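Local coordinates for N-terminal acetyltransferase-like protein (Chaetomium thermophilum, PDB 5NNP), which probably serves as the helical auxiliary subunit of the N-terminal acetyltransferase A complex, which transfers acetyl groups to protein N-termini, at residues 190-195 with 536-541; 413-418 with 428-433; 678-683 with 710-715. All coordinates share one frame; numbering follows the deposited sequence.

Contact 1 of 3, residues 190-195 with 536-541; sequences ALLYKN and QIRAYV
I537 lays its CG2 methyl over the aromatic ring of Y193, an instance of CH-pi packing in which the methyl sits almost on the ring axis: CG2 of I537 is 3.5 Å from the Y193 ring centroid and only 3° off the ring normal. All six ring carbons are therefore met about equally. CG of Y193 is anti to the backbone N, and the ring it carries presents one face to I537. Around the same ring the contacts change character. The CG methylene of R538 lies at the edge, near the ring plane, 4.2 Å from CD1 of Y193, while CG2 of V541 approaches obliquely to 3.9 Å from CE1 of Y193.

The second half of the contact is aliphatic against charged. R538 is bent at chi3 (-57°), which turns its NE toward L192, 3.6 Å from CB of that leucine; the two side chains cross obliquely. CD1 of L192 then lies over one face of the guanidinium, offset toward its rim and 3.4 Å from NH2 of R538. The charge is met elsewhere: NH2 makes salt bridges with D220 and E189, so carboxylates grip the end of the arginine while L192 packs on its flat side. Y193 likewise uses its hydroxyl outside the pair, in a hydrogen bond to H157.

The axes of the two short segments approach to 9.8 Å at 47°, with CA of Y193 and CA of R538 5.8 Å apart. I154 of helix 146-159 packs on both Y193 and I537, and A223 of helix 221-234 on L192 and R538. OE1 of Q536, the N-cap residue, is hydrogen-bonded to a side chain of another protein chain. Helices 146-159, 162-175 and 221-234 flank helix 185-200, and helix 537-547 packs on it from far along the chain.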
ATOM      1  N   ALA A 190       9.846 -22.159   4.875  1.00 33.66           N
ATOM      2  CA  ALA A 190       8.817 -23.000   5.462  1.00 31.12           C
ATOM      3  C   ALA A 190       8.984 -23.102   6.974  1.00 30.13           C
ATOM      4  O   ALA A 190       7.996 -23.147   7.698  1.00 31.56           O
ATOM      5  CB  ALA A 190       8.823 -24.380   4.838  1.00 25.76           C
ATOM      6  N   LEU A 191      10.230 -23.144   7.446  1.00 30.24           N
ATOM      7  CA  LEU A 191      10.498 -23.166   8.884  1.00 30.53           C
ATOM      8  C   LEU A 191      10.045 -21.860   9.555  1.00 41.22           C
ATOM      9  O   LEU A 191       9.404 -21.883  10.607  1.00 43.88           O
ATOM     10  CB  LEU A 191      11.975 -23.409   9.149  1.00 31.76           C
ATOM     11  CG  LEU A 191      12.503 -24.816   8.847  1.00 39.33           C
ATOM     12  CD1 LEU A 191      14.011 -24.808   8.747  1.00 34.50           C
ATOM     13  CD2 LEU A 191      12.046 -25.830   9.894  1.00 35.16           C
ATOM     14  N   LEU A 192      10.343 -20.719   8.937  1.00 31.80           N
ATOM     15  CA  LEU A 192       9.963 -19.466   9.557  1.00 32.04           C
ATOM     16  C   LEU A 192       8.441 -19.288   9.565  1.00 32.34           C
ATOM     17  O   LEU A 192       7.865 -18.795  10.538  1.00 34.62           O
ATOM     18  CB  LEU A 192      10.635 -18.299   8.848  1.00 37.66           C
ATOM     19  CG  LEU A 192      12.162 -18.197   8.970  1.00 39.33           C
ATOM     20  CD1 LEU A 192      12.678 -17.019   8.138  1.00 41.26           C
ATOM     21  CD2 LEU A 192      12.629 -18.070  10.427  1.00 32.85           C
ATOM     22  N   TYR A 193       7.789 -19.699   8.489  1.00 25.28           N
ATOM     23  CA  TYR A 193       6.331 -19.601   8.416  1.00 31.65           C
ATOM     24  C   TYR A 193       5.665 -20.374   9.561  1.00 31.42           C
ATOM     25  O   TYR A 193       4.810 -19.826  10.276  1.00 34.80           O
ATOM     26  CB  TYR A 193       5.827 -20.093   7.055  1.00 30.92           C
ATOM     27  CG  TYR A 193       4.318 -20.079   6.899  1.00 36.67           C
ATOM     28  CD1 TYR A 193       3.581 -18.933   7.156  1.00 35.94           C
ATOM     29  CD2 TYR A 193       3.632 -21.214   6.470  1.00 45.25           C
ATOM     30  CE1 TYR A 193       2.193 -18.920   7.012  1.00 38.08           C
ATOM     31  CE2 TYR A 193       2.251 -21.211   6.314  1.00 43.87           C
ATOM     32  CZ  TYR A 193       1.536 -20.064   6.588  1.00 41.16           C
ATOM     33  OH  TYR A 193       0.166 -20.073   6.434  1.00 39.37           O
ATOM     34  N   LYS A 194       6.077 -21.630   9.751  1.00 34.61           N
ATOM     35  CA  LYS A 194       5.627 -22.440  10.889  1.00 34.56           C
ATOM     36  C   LYS A 194       5.923 -21.740  12.217  1.00 45.02           C
ATOM     37  O   LYS A 194       5.079 -21.733  13.119  1.00 50.85           O
ATOM     38  CB  LYS A 194       6.279 -23.828  10.875  1.00 31.57           C
ATOM     39  CG  LYS A 194       5.986 -24.693  12.146  1.00 38.66           C
ATOM     40  CD  LYS A 194       6.772 -26.025  12.155  1.00 30.57           C
ATOM     41  CE  LYS A 194       6.470 -26.870  13.360  1.00 33.48           C
ATOM     42  NZ  LYS A 194       7.316 -28.119  13.443  1.00 33.22           N
ATOM     43  N   ASN A 195       7.115 -21.158  12.345  1.00 43.32           N
ATOM     44  CA  ASN A 195       7.451 -20.429  13.564  1.00 39.87           C
ATOM     45  C   ASN A 195       6.460 -19.289  13.826  1.00 39.13           C
ATOM     46  O   ASN A 195       5.976 -19.143  14.945  1.00 31.52           O
ATOM     47  CB  ASN A 195       8.883 -19.875  13.527  1.00 39.02           C
ATOM     48  CG  ASN A 195       9.339 -19.332  14.895  1.00 45.53           C
ATOM     49  OD1 ASN A 195       9.172 -18.145  15.190  1.00 35.84           O
ATOM     50  ND2 ASN A 195       9.900 -20.217  15.743  1.00 46.76           N
ATOM     51  N   GLN A 536       8.056 -17.969  -0.624  1.00 38.17           N
ATOM     52  CA  GLN A 536       8.136 -16.852   0.308  1.00 30.95           C
ATOM     53  C   GLN A 536       6.798 -16.595   0.991  1.00 39.24           C
ATOM     54  O   GLN A 536       6.104 -15.633   0.686  1.00 39.20           O
ATOM     55  CB  GLN A 536       8.592 -15.600  -0.426  1.00 38.03           C
ATOM     56  CG  GLN A 536       9.962 -15.729  -1.068  1.00 43.86           C
ATOM     57  CD  GLN A 536      11.123 -15.482  -0.099  1.00 48.26           C
ATOM     58  OE1 GLN A 536      10.939 -15.338   1.112  1.00 44.94           O
ATOM     59  NE2 GLN A 536      12.326 -15.411  -0.647  1.00 50.47           N
ATOM     60  N   ILE A 537       6.466 -17.448   1.948  1.00 28.46           N
ATOM     61  CA  ILE A 537       5.110 -17.573   2.423  1.00 30.17           C
ATOM     62  C   ILE A 537       4.637 -16.473   3.369  1.00 33.03           C
ATOM     63  O   ILE A 537       3.499 -16.031   3.273  1.00 26.24           O
ATOM     64  CB  ILE A 537       4.926 -18.935   3.110  1.00 29.52           C
ATOM     65  CG1 ILE A 537       5.523 -20.031   2.216  1.00 32.22           C
ATOM     66  CG2 ILE A 537       3.464 -19.175   3.392  1.00 28.68           C
ATOM     67  CD1 ILE A 537       4.905 -20.095   0.837  1.00 29.83           C
ATOM     68  N   ARG A 538       5.481 -16.061   4.303  1.00 27.47           N
ATOM     69  CA  ARG A 538       5.116 -14.968   5.193  1.00 28.24           C
ATOM     70  C   ARG A 538       4.752 -13.683   4.410  1.00 30.21           C
ATOM     71  O   ARG A 538       3.798 -12.990   4.767  1.00 32.97           O
ATOM     72  CB  ARG A 538       6.245 -14.706   6.195  1.00 27.77           C
ATOM     73  CG  ARG A 538       6.421 -15.819   7.222  1.00 39.29           C
ATOM     74  CD  ARG A 538       7.739 -15.690   7.962  1.00 40.39           C
ATOM     75  NE  ARG A 538       8.859 -15.698   7.029  1.00 36.13           N
ATOM     76  CZ  ARG A 538       9.868 -14.840   7.070  1.00 34.98           C
ATOM     77  NH1 ARG A 538       9.904 -13.923   8.017  1.00 31.57           N
ATOM     78  NH2 ARG A 538      10.848 -14.912   6.175  1.00 32.08           N
ATOM     79  N   ALA A 539       5.469 -13.387   3.327  1.00 25.47           N
ATOM     80  CA  ALA A 539       5.153 -12.189   2.558  1.00 31.91           C
ATOM     81  C   ALA A 539       3.777 -12.333   1.940  1.00 33.33           C
ATOM     82  O   ALA A 539       2.984 -11.381   1.942  1.00 31.21           O
ATOM     83  CB  ALA A 539       6.213 -11.905   1.473  1.00 24.57           C
ATOM     84  N   TYR A 540       3.497 -13.523   1.414  1.00 30.41           N
ATOM     85  CA  TYR A 540       2.187 -13.786   0.838  1.00 37.68           C
ATOM     86  C   TYR A 540       1.061 -13.513   1.856  1.00 34.66           C
ATOM     87  O   TYR A 540       0.072 -12.840   1.536  1.00 27.83           O
ATOM     88  CB  TYR A 540       2.081 -15.223   0.325  1.00 24.72           C
ATOM     89  CG  TYR A 540       0.676 -15.573  -0.100  1.00 31.91           C
ATOM     90  CD1 TYR A 540       0.201 -15.217  -1.353  1.00 24.26           C
ATOM     91  CD2 TYR A 540      -0.190 -16.235   0.767  1.00 26.36           C
ATOM     92  CE1 TYR A 540      -1.083 -15.526  -1.738  1.00 29.47           C
ATOM     93  CE2 TYR A 540      -1.474 -16.541   0.396  1.00 28.83           C
ATOM     94  CZ  TYR A 540      -1.926 -16.184  -0.860  1.00 31.76           C
ATOM     95  OH  TYR A 540      -3.225 -16.484  -1.236  1.00 31.16           O
ATOM     96  N   VAL A 541       1.217 -14.028   3.074  1.00 29.78           N
ATOM     97  CA  VAL A 541       0.190 -13.861   4.082  1.00 31.04           C
ATOM     98  C   VAL A 541       0.114 -12.398   4.513  1.00 34.22           C
ATOM     99  O   VAL A 541      -0.955 -11.929   4.873  1.00 38.83           O
ATOM    100  CB  VAL A 541       0.417 -14.757   5.320  1.00 29.17           C
ATOM    101  CG1 VAL A 541      -0.579 -14.384   6.412  1.00 25.15           C
ATOM    102  CG2 VAL A 541       0.262 -16.218   4.964  1.00 25.83           C
TER

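Contact 2 of 3, residues 413-418 with 428-433; sequences TKARIF and AETMDY. With PO4 (phosphate ion), chain U.
A415 and T430 meet methyl to methyl, CB of A415 lying 3.6 Å from CG2 of T430. On the other flank of the alanine, M431 brings in its terminal methyl, with CE 3.7 Å from CB of A415. Bends at chi2 (67°) and chi3 (75°) fold the methionine back; the second of them sets CE in this place. The hydroxyl of T430 points elsewhere, sitting in the plane of the F418 ring at its edge, with OG1 3.5 Å from CE2 of F418.

One shell out, the polar groups find their partners. T430 OG1 is hydrogen-bonded to the carbonyl of K426, and the K426 side chain makes a cation-pi contact with F418. NE and NH2 of R416 both donate to one oxygen, O4, of a phosphate ion at the guanidinium edge, probably from the crystallisation liquor. NH2 of R416 is 2.8 Å from phosphate O4. The bond from NE of R416 to the same O4 is longer, 3.1 Å, and more bent; K450 binds the ion as well.

The alanine A415 facing T430 is consistent with the close 8.1 Å approach of the axes, whose segments run at 171° to each other. Such a close antiparallel pair joined by a short turn is the helical hairpin from which tetratricopeptide-type solenoids are built.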
ATOM      1  N   THR A 413      10.123  26.974  -0.743  1.00 41.24           N
ATOM      2  CA  THR A 413       9.631  27.416   0.553  1.00 40.23           C
ATOM      3  C   THR A 413       8.940  28.775   0.440  1.00 51.05           C
ATOM      4  O   THR A 413       7.914  29.021   1.084  1.00 55.49           O
ATOM      5  CB  THR A 413      10.774  27.498   1.581  1.00 35.58           C
ATOM      6  OG1 THR A 413      11.109  26.177   2.017  1.00 45.96           O
ATOM      7  CG2 THR A 413      10.353  28.311   2.796  1.00 29.59           C
ATOM      8  N   LYS A 414       9.507  29.653  -0.383  1.00 44.25           N
ATOM      9  CA  LYS A 414       8.939  30.973  -0.589  1.00 45.66           C
ATOM     10  C   LYS A 414       7.503  30.896  -1.085  1.00 47.27           C
ATOM     11  O   LYS A 414       6.603  31.542  -0.535  1.00 45.01           O
ATOM     12  CB  LYS A 414       9.779  31.757  -1.582  1.00 49.72           C
ATOM     13  CG  LYS A 414       9.346  33.192  -1.711  1.00 47.28           C
ATOM     14  CD  LYS A 414      10.342  33.972  -2.493  1.00 41.24           C
ATOM     15  CE  LYS A 414       9.647  34.799  -3.527  1.00 45.21           C
ATOM     16  NZ  LYS A 414      10.574  35.851  -3.999  1.00 52.19           N
ATOM     17  N   ALA A 415       7.306  30.109  -2.140  1.00 42.53           N
ATOM     18  CA  ALA A 415       5.975  29.825  -2.666  1.00 43.03           C
ATOM     19  C   ALA A 415       5.014  29.329  -1.584  1.00 43.83           C
ATOM     20  O   ALA A 415       3.831  29.667  -1.594  1.00 56.41           O
ATOM     21  CB  ALA A 415       6.064  28.788  -3.811  1.00 40.23           C
ATOM     22  N   ARG A 416       5.520  28.516  -0.665  1.00 35.64           N
ATOM     23  CA  ARG A 416       4.676  27.908   0.359  1.00 46.18           C
ATOM     24  C   ARG A 416       4.208  28.958   1.359  1.00 48.18           C
ATOM     25  O   ARG A 416       3.119  28.858   1.924  1.00 49.03           O
ATOM     26  CB  ARG A 416       5.425  26.779   1.074  1.00 50.15           C
ATOM     27  CG  ARG A 416       4.597  26.035   2.105  1.00 53.25           C
ATOM     28  CD  ARG A 416       5.375  24.876   2.719  1.00 59.79           C
ATOM     29  NE  ARG A 416       5.536  23.757   1.791  1.00 62.86           N
ATOM     30  CZ  ARG A 416       6.642  23.503   1.094  1.00 70.19           C
ATOM     31  NH1 ARG A 416       7.708  24.287   1.214  1.00 76.60           N
ATOM     32  NH2 ARG A 416       6.685  22.453   0.278  1.00 74.97           N
ATOM     33  N   ILE A 417       5.033  29.981   1.558  1.00 42.10           N
ATOM     34  CA  ILE A 417       4.683  31.090   2.433  1.00 42.99           C
ATOM     35  C   ILE A 417       3.549  31.892   1.801  1.00 47.89           C
ATOM     36  O   ILE A 417       2.559  32.260   2.468  1.00 48.98           O
ATOM     37  CB  ILE A 417       5.913  31.979   2.708  1.00 43.45           C
ATOM     38  CG1 ILE A 417       7.013  31.134   3.355  1.00 46.94           C
ATOM     39  CG2 ILE A 417       5.562  33.155   3.598  1.00 46.99           C
ATOM     40  CD1 ILE A 417       8.274  31.889   3.690  1.00 48.04           C
ATOM     41  N   PHE A 418       3.681  32.139   0.500  1.00 51.63           N
ATOM     42  CA  PHE A 418       2.615  32.794  -0.252  1.00 52.48           C
ATOM     43  C   PHE A 418       1.329  32.009  -0.119  1.00 50.96           C
ATOM     44  O   PHE A 418       0.289  32.574   0.211  1.00 53.03           O
ATOM     45  CB  PHE A 418       2.988  32.937  -1.722  1.00 46.94           C
ATOM     46  CG  PHE A 418       4.054  33.952  -1.970  1.00 46.49           C
ATOM     47  CD1 PHE A 418       4.203  35.032  -1.113  1.00 47.62           C
ATOM     48  CD2 PHE A 418       4.910  33.829  -3.051  1.00 45.83           C
ATOM     49  CE1 PHE A 418       5.180  35.978  -1.335  1.00 49.35           C
ATOM     50  CE2 PHE A 418       5.894  34.765  -3.276  1.00 51.54           C
ATOM     51  CZ  PHE A 418       6.030  35.845  -2.418  1.00 51.65           C
ATOM     52  N   ALA A 428       1.698  29.776  -7.143  1.00 45.84           N
ATOM     53  CA  ALA A 428       1.910  28.937  -8.322  1.00 42.16           C
ATOM     54  C   ALA A 428       2.976  29.545  -9.241  1.00 40.44           C
ATOM     55  O   ALA A 428       3.817  28.850  -9.797  1.00 42.14           O
ATOM     56  CB  ALA A 428       0.592  28.718  -9.079  1.00 41.50           C
ATOM     57  N   GLU A 429       2.956  30.855  -9.394  1.00 46.48           N
ATOM     58  CA  GLU A 429       3.984  31.511 -10.194  1.00 44.17           C
ATOM     59  C   GLU A 429       5.381  31.229  -9.621  1.00 43.77           C
ATOM     60  O   GLU A 429       6.311  30.930 -10.367  1.00 44.45           O
ATOM     61  CB  GLU A 429       3.721  33.010 -10.276  1.00 51.19           C
ATOM     62  CG  GLU A 429       4.672  33.744 -11.214  1.00 72.10           C
ATOM     63  CD  GLU A 429       4.418  35.252 -11.280  1.00 78.83           C
ATOM     64  OE1 GLU A 429       3.607  35.762 -10.476  1.00 81.70           O
ATOM     65  OE2 GLU A 429       5.031  35.921 -12.141  1.00 78.19           O
ATOM     66  N   THR A 430       5.517  31.295  -8.295  1.00 42.34           N
ATOM     67  CA  THR A 430       6.813  31.107  -7.646  1.00 38.69           C
ATOM     68  C   THR A 430       7.277  29.648  -7.645  1.00 42.11           C
ATOM     69  O   THR A 430       8.462  29.359  -7.833  1.00 44.63           O
ATOM     70  CB  THR A 430       6.781  31.637  -6.204  1.00 40.39           C
ATOM     71  OG1 THR A 430       6.653  33.063  -6.239  1.00 48.93           O
ATOM     72  CG2 THR A 430       8.055  31.287  -5.462  1.00 36.99           C
ATOM     73  N   MET A 431       6.350  28.720  -7.451  1.00 44.68           N
ATOM     74  CA  MET A 431       6.715  27.313  -7.460  1.00 38.06           C
ATOM     75  C   MET A 431       7.145  26.914  -8.848  1.00 42.19           C
ATOM     76  O   MET A 431       8.055  26.111  -9.012  1.00 45.40           O
ATOM     77  CB  MET A 431       5.562  26.429  -7.011  1.00 33.66           C
ATOM     78  CG  MET A 431       5.990  25.005  -6.689  1.00 36.38           C
ATOM     79  SD  MET A 431       7.053  24.883  -5.233  1.00 43.09           S
ATOM     80  CE  MET A 431       5.873  25.107  -3.906  1.00 29.60           C
ATOM     81  N   ASP A 432       6.487  27.470  -9.856  1.00 40.03           N
ATOM     82  CA  ASP A 432       6.845  27.153 -11.227  1.00 38.61           C
ATOM     83  C   ASP A 432       8.223  27.712 -11.528  1.00 45.14           C
ATOM     84  O   ASP A 432       9.005  27.076 -12.225  1.00 51.07           O
ATOM     85  CB  ASP A 432       5.826  27.704 -12.219  1.00 39.22           C
ATOM     86  CG  ASP A 432       6.073  27.211 -13.634  1.00 45.81           C
ATOM     87  OD1 ASP A 432       5.736  26.041 -13.926  1.00 45.31           O
ATOM     88  OD2 ASP A 432       6.607  27.987 -14.458  1.00 50.46           O
ATOM     89  N   TYR A 433       8.533  28.895 -11.000  1.00 34.71           N
ATOM     90  CA  TYR A 433       9.873  29.429 -11.188  1.00 34.63           C
ATOM     91  C   TYR A 433      10.881  28.463 -10.567  1.00 37.71           C
ATOM     92  O   TYR A 433      11.895  28.142 -11.183  1.00 39.11           O
ATOM     93  CB  TYR A 433      10.017  30.837 -10.586  1.00 34.53           C
ATOM     94  CG  TYR A 433      11.418  31.394 -10.677  1.00 32.99           C
ATOM     95  CD1 TYR A 433      11.913  31.885 -11.873  1.00 36.93           C
ATOM     96  CD2 TYR A 433      12.256  31.397  -9.578  1.00 39.79           C
ATOM     97  CE1 TYR A 433      13.202  32.384 -11.976  1.00 32.10           C
ATOM     98  CE2 TYR A 433      13.548  31.896  -9.664  1.00 39.81           C
ATOM     99  CZ  TYR A 433      14.013  32.387 -10.866  1.00 45.95           C
ATOM    100  OH  TYR A 433      15.302  32.878 -10.944  1.00 49.30           O
TER
HETATM  101  P   PO4 U 813       2.886  21.589   0.183  1.00 91.65           P
HETATM  102  O1  PO4 U 813       2.961  22.991  -0.367  1.00 91.90           O
HETATM  103  O2  PO4 U 813       1.930  21.589   1.355  1.00 96.43           O
HETATM  104  O3  PO4 U 813       2.374  20.630  -0.871  1.00 90.57           O
HETATM  105  O4  PO4 U 813       4.268  21.158   0.615  1.00 92.08           O

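Contact 3 of 3, residues 678-683 with 710-715; sequences AGFEVY and LEQAAK
Q712 reaches across to F680 and E681, and each of its side-chain atoms has something to touch. Its CB sits over one face of the F680 ring, 3.7 Å from the centroid, in a CH-pi contact. From there the chain runs extended past the ring: CG of Q712 is 3.5 Å from CD1 of F680, and the amide carbon CD keeps the same contact, while OE1 lies 3.8 Å from CB of F680.

These segments belong to helices 673-685 and 707-723, which point nearly the same way (23° apart) with helix 689-702 between them in sequence, as alternate helices do in an alpha-helical solenoid. L696 of that intervening helix packs against F680. With 11.1 Å between the axes, long side chains are needed to bridge the pair.

At the tip, NE2 of Q712 gives a hydrogen bond to OE2 of E681, roughly straight and from about the anti side of that oxygen. Its modelled length, 2.5 Å between NE2 of Q712 and OE2 of E681, is doubtfully short. NE2 also bonds to the carbonyl of I677. Besides this neutral amide, E681 meets two cations: a salt bridge to R685, and one to K715 whose hydrogen bonds are weak, NZ of K715 being 3.3 Å from OE1 of E681.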
ATOM      1  N   ALA A 678     -21.164  12.309   6.299  1.00 52.23           N
ATOM      2  CA  ALA A 678     -21.573  12.250   4.897  1.00 51.31           C
ATOM      3  C   ALA A 678     -22.584  11.135   4.667  1.00 57.94           C
ATOM      4  O   ALA A 678     -23.529  11.298   3.889  1.00 58.40           O
ATOM      5  CB  ALA A 678     -20.367  12.063   3.988  1.00 45.40           C
ATOM      6  N   GLY A 679     -22.378  10.006   5.338  1.00 42.59           N
ATOM      7  CA  GLY A 679     -23.333   8.920   5.295  1.00 45.49           C
ATOM      8  C   GLY A 679     -24.708   9.364   5.783  1.00 53.70           C
ATOM      9  O   GLY A 679     -25.737   9.053   5.169  1.00 49.05           O
ATOM     10  N   PHE A 680     -24.730  10.099   6.889  1.00 51.44           N
ATOM     11  CA  PHE A 680     -25.990  10.570   7.433  1.00 53.82           C
ATOM     12  C   PHE A 680     -26.769  11.391   6.401  1.00 56.79           C
ATOM     13  O   PHE A 680     -27.954  11.141   6.155  1.00 62.74           O
ATOM     14  CB  PHE A 680     -25.757  11.399   8.688  1.00 57.96           C
ATOM     15  CG  PHE A 680     -27.026  11.894   9.314  1.00 57.16           C
ATOM     16  CD1 PHE A 680     -27.621  13.062   8.867  1.00 59.48           C
ATOM     17  CD2 PHE A 680     -27.635  11.186  10.334  1.00 54.72           C
ATOM     18  CE1 PHE A 680     -28.795  13.518   9.425  1.00 58.75           C
ATOM     19  CE2 PHE A 680     -28.805  11.641  10.897  1.00 64.35           C
ATOM     20  CZ  PHE A 680     -29.387  12.808  10.443  1.00 61.20           C
ATOM     21  N   GLU A 681     -26.089  12.354   5.789  1.00 53.43           N
ATOM     22  CA  GLU A 681     -26.691  13.186   4.750  1.00 54.85           C
ATOM     23  C   GLU A 681     -27.275  12.371   3.586  1.00 52.78           C
ATOM     24  O   GLU A 681     -28.351  12.700   3.080  1.00 58.40           O
ATOM     25  CB  GLU A 681     -25.661  14.185   4.221  1.00 54.68           C
ATOM     26  CG  GLU A 681     -25.065  15.064   5.293  1.00 52.14           C
ATOM     27  CD  GLU A 681     -26.098  15.920   5.978  1.00 64.39           C
ATOM     28  OE1 GLU A 681     -27.183  16.123   5.396  1.00 69.25           O
ATOM     29  OE2 GLU A 681     -25.824  16.389   7.102  1.00 67.58           O
ATOM     30  N   VAL A 682     -26.570  11.316   3.170  1.00 49.46           N
ATOM     31  CA  VAL A 682     -27.041  10.433   2.095  1.00 48.36           C
ATOM     32  C   VAL A 682     -28.288   9.634   2.468  1.00 64.12           C
ATOM     33  O   VAL A 682     -29.223   9.539   1.669  1.00 70.34           O
ATOM     34  CB  VAL A 682     -25.960   9.428   1.664  1.00 57.03           C
ATOM     35  CG1 VAL A 682     -26.559   8.332   0.778  1.00 47.25           C
ATOM     36  CG2 VAL A 682     -24.811  10.139   0.958  1.00 52.77           C
ATOM     37  N   TYR A 683     -28.313   9.075   3.677  1.00 57.85           N
ATOM     38  CA  TYR A 683     -29.426   8.215   4.095  1.00 59.92           C
ATOM     39  C   TYR A 683     -30.734   8.937   4.448  1.00 64.81           C
ATOM     40  O   TYR A 683     -31.814   8.394   4.196  1.00 67.99           O
ATOM     41  CB  TYR A 683     -29.003   7.352   5.280  1.00 58.09           C
ATOM     42  CG  TYR A 683     -28.039   6.257   4.896  1.00 56.16           C
ATOM     43  CD1 TYR A 683     -28.279   5.453   3.795  1.00 59.47           C
ATOM     44  CD2 TYR A 683     -26.883   6.037   5.627  1.00 47.82           C
ATOM     45  CE1 TYR A 683     -27.402   4.449   3.440  1.00 57.18           C
ATOM     46  CE2 TYR A 683     -26.002   5.040   5.280  1.00 53.42           C
ATOM     47  CZ  TYR A 683     -26.266   4.249   4.184  1.00 54.91           C
ATOM     48  OH  TYR A 683     -25.390   3.253   3.835  1.00 51.31           O
ATOM     49  N   LEU A 710     -24.344  17.335  16.088  1.00 78.05           N
ATOM     50  CA  LEU A 710     -25.373  17.971  16.904  1.00 79.05           C
ATOM     51  C   LEU A 710     -26.503  18.472  16.020  1.00 77.85           C
ATOM     52  O   LEU A 710     -27.687  18.320  16.343  1.00 78.14           O
ATOM     53  CB  LEU A 710     -24.781  19.121  17.711  1.00 83.16           C
ATOM     54  CG  LEU A 710     -23.817  18.681  18.808  1.00 83.80           C
ATOM     55  CD1 LEU A 710     -23.243  19.887  19.547  1.00 77.25           C
ATOM     56  CD2 LEU A 710     -24.523  17.717  19.767  1.00 81.60           C
ATOM     57  N   GLU A 711     -26.113  19.066  14.898  1.00 73.47           N
ATOM     58  CA  GLU A 711     -27.048  19.553  13.893  1.00 74.65           C
ATOM     59  C   GLU A 711     -27.869  18.418  13.276  1.00 74.26           C
ATOM     60  O   GLU A 711     -29.100  18.487  13.215  1.00 77.73           O
ATOM     61  CB  GLU A 711     -26.285  20.303  12.805  1.00 78.36           C
ATOM     62  CG  GLU A 711     -27.151  21.135  11.893  1.00 85.71           C
ATOM     63  CD  GLU A 711     -26.359  21.737  10.759  1.00 93.09           C
ATOM     64  OE1 GLU A 711     -25.733  20.962   9.991  1.00 90.20           O
ATOM     65  OE2 GLU A 711     -26.355  22.985  10.647  1.00 97.33           O
ATOM     66  N   GLN A 712     -27.181  17.375  12.826  1.00 68.68           N
ATOM     67  CA  GLN A 712     -27.844  16.212  12.248  1.00 66.01           C
ATOM     68  C   GLN A 712     -28.721  15.492  13.276  1.00 72.33           C
ATOM     69  O   GLN A 712     -29.778  14.966  12.931  1.00 75.93           O
ATOM     70  CB  GLN A 712     -26.810  15.246  11.656  1.00 65.71           C
ATOM     71  CG  GLN A 712     -26.067  15.804  10.437  1.00 63.33           C
ATOM     72  CD  GLN A 712     -24.893  14.933  10.012  1.00 63.83           C
ATOM     73  OE1 GLN A 712     -24.339  14.194  10.823  1.00 67.70           O
ATOM     74  NE2 GLN A 712     -24.508  15.019   8.737  1.00 56.44           N
ATOM     75  N   ALA A 713     -28.290  15.475  14.536  1.00 74.21           N
ATOM     76  CA  ALA A 713     -29.086  14.877  15.609  1.00 72.67           C
ATOM     77  C   ALA A 713     -30.428  15.598  15.744  1.00 79.47           C
ATOM     78  O   ALA A 713     -31.490  14.974  15.836  1.00 82.71           O
ATOM     79  CB  ALA A 713     -28.321  14.916  16.928  1.00 67.68           C
ATOM     80  N   ALA A 714     -30.369  16.925  15.739  1.00 78.24           N
ATOM     81  CA  ALA A 714     -31.571  17.733  15.831  1.00 76.19           C
ATOM     82  C   ALA A 714     -32.409  17.636  14.558  1.00 76.07           C
ATOM     83  O   ALA A 714     -33.638  17.657  14.615  1.00 80.79           O
ATOM     84  CB  ALA A 714     -31.206  19.184  16.120  1.00 78.34           C
ATOM     85  N   LYS A 715     -31.747  17.540  13.411  1.00 75.58           N
ATOM     86  CA  LYS A 715     -32.456  17.480  12.132  1.00 80.09           C
ATOM     87  C   LYS A 715     -33.207  16.155  11.997  1.00 82.56           C
ATOM     88  O   LYS A 715     -34.295  16.094  11.424  1.00 82.43           O
ATOM     89  CB  LYS A 715     -31.475  17.671  10.963  1.00 74.36           C
ATOM     90  CG  LYS A 715     -32.126  17.889   9.596  1.00 78.65           C
ATOM     91  CD  LYS A 715     -31.116  18.447   8.582  1.00 85.82           C
ATOM     92  CE  LYS A 715     -29.896  17.525   8.416  1.00 83.08           C
ATOM     93  NZ  LYS A 715     -28.830  18.057   7.500  1.00 79.23           N
TER

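Overall arrangement
All three contacts pair helix with helix and are largely buried, yet they differ in span and chemistry. Contact 2 joins neighbours in sequence; contact 3 links helices separated by one intervening helix; contact 1 joins residues over 300 positions apart, with contact 2 nested within the loop it closes. No helix is shared. Contact 1 lies nearest the chain's centre (about 22 Å between centres, against 31 and 29 Å), opposite contacts 2 and 3, and relies on aromatic and arginine packing. Contact 2, with an alanine at its centre, has the closest axes; contact 3, with the widest, is bridged by long side chains, a polar network beside a ring packed on by a glutamine. Each includes one partly exposed residue: R538, T430 and K715.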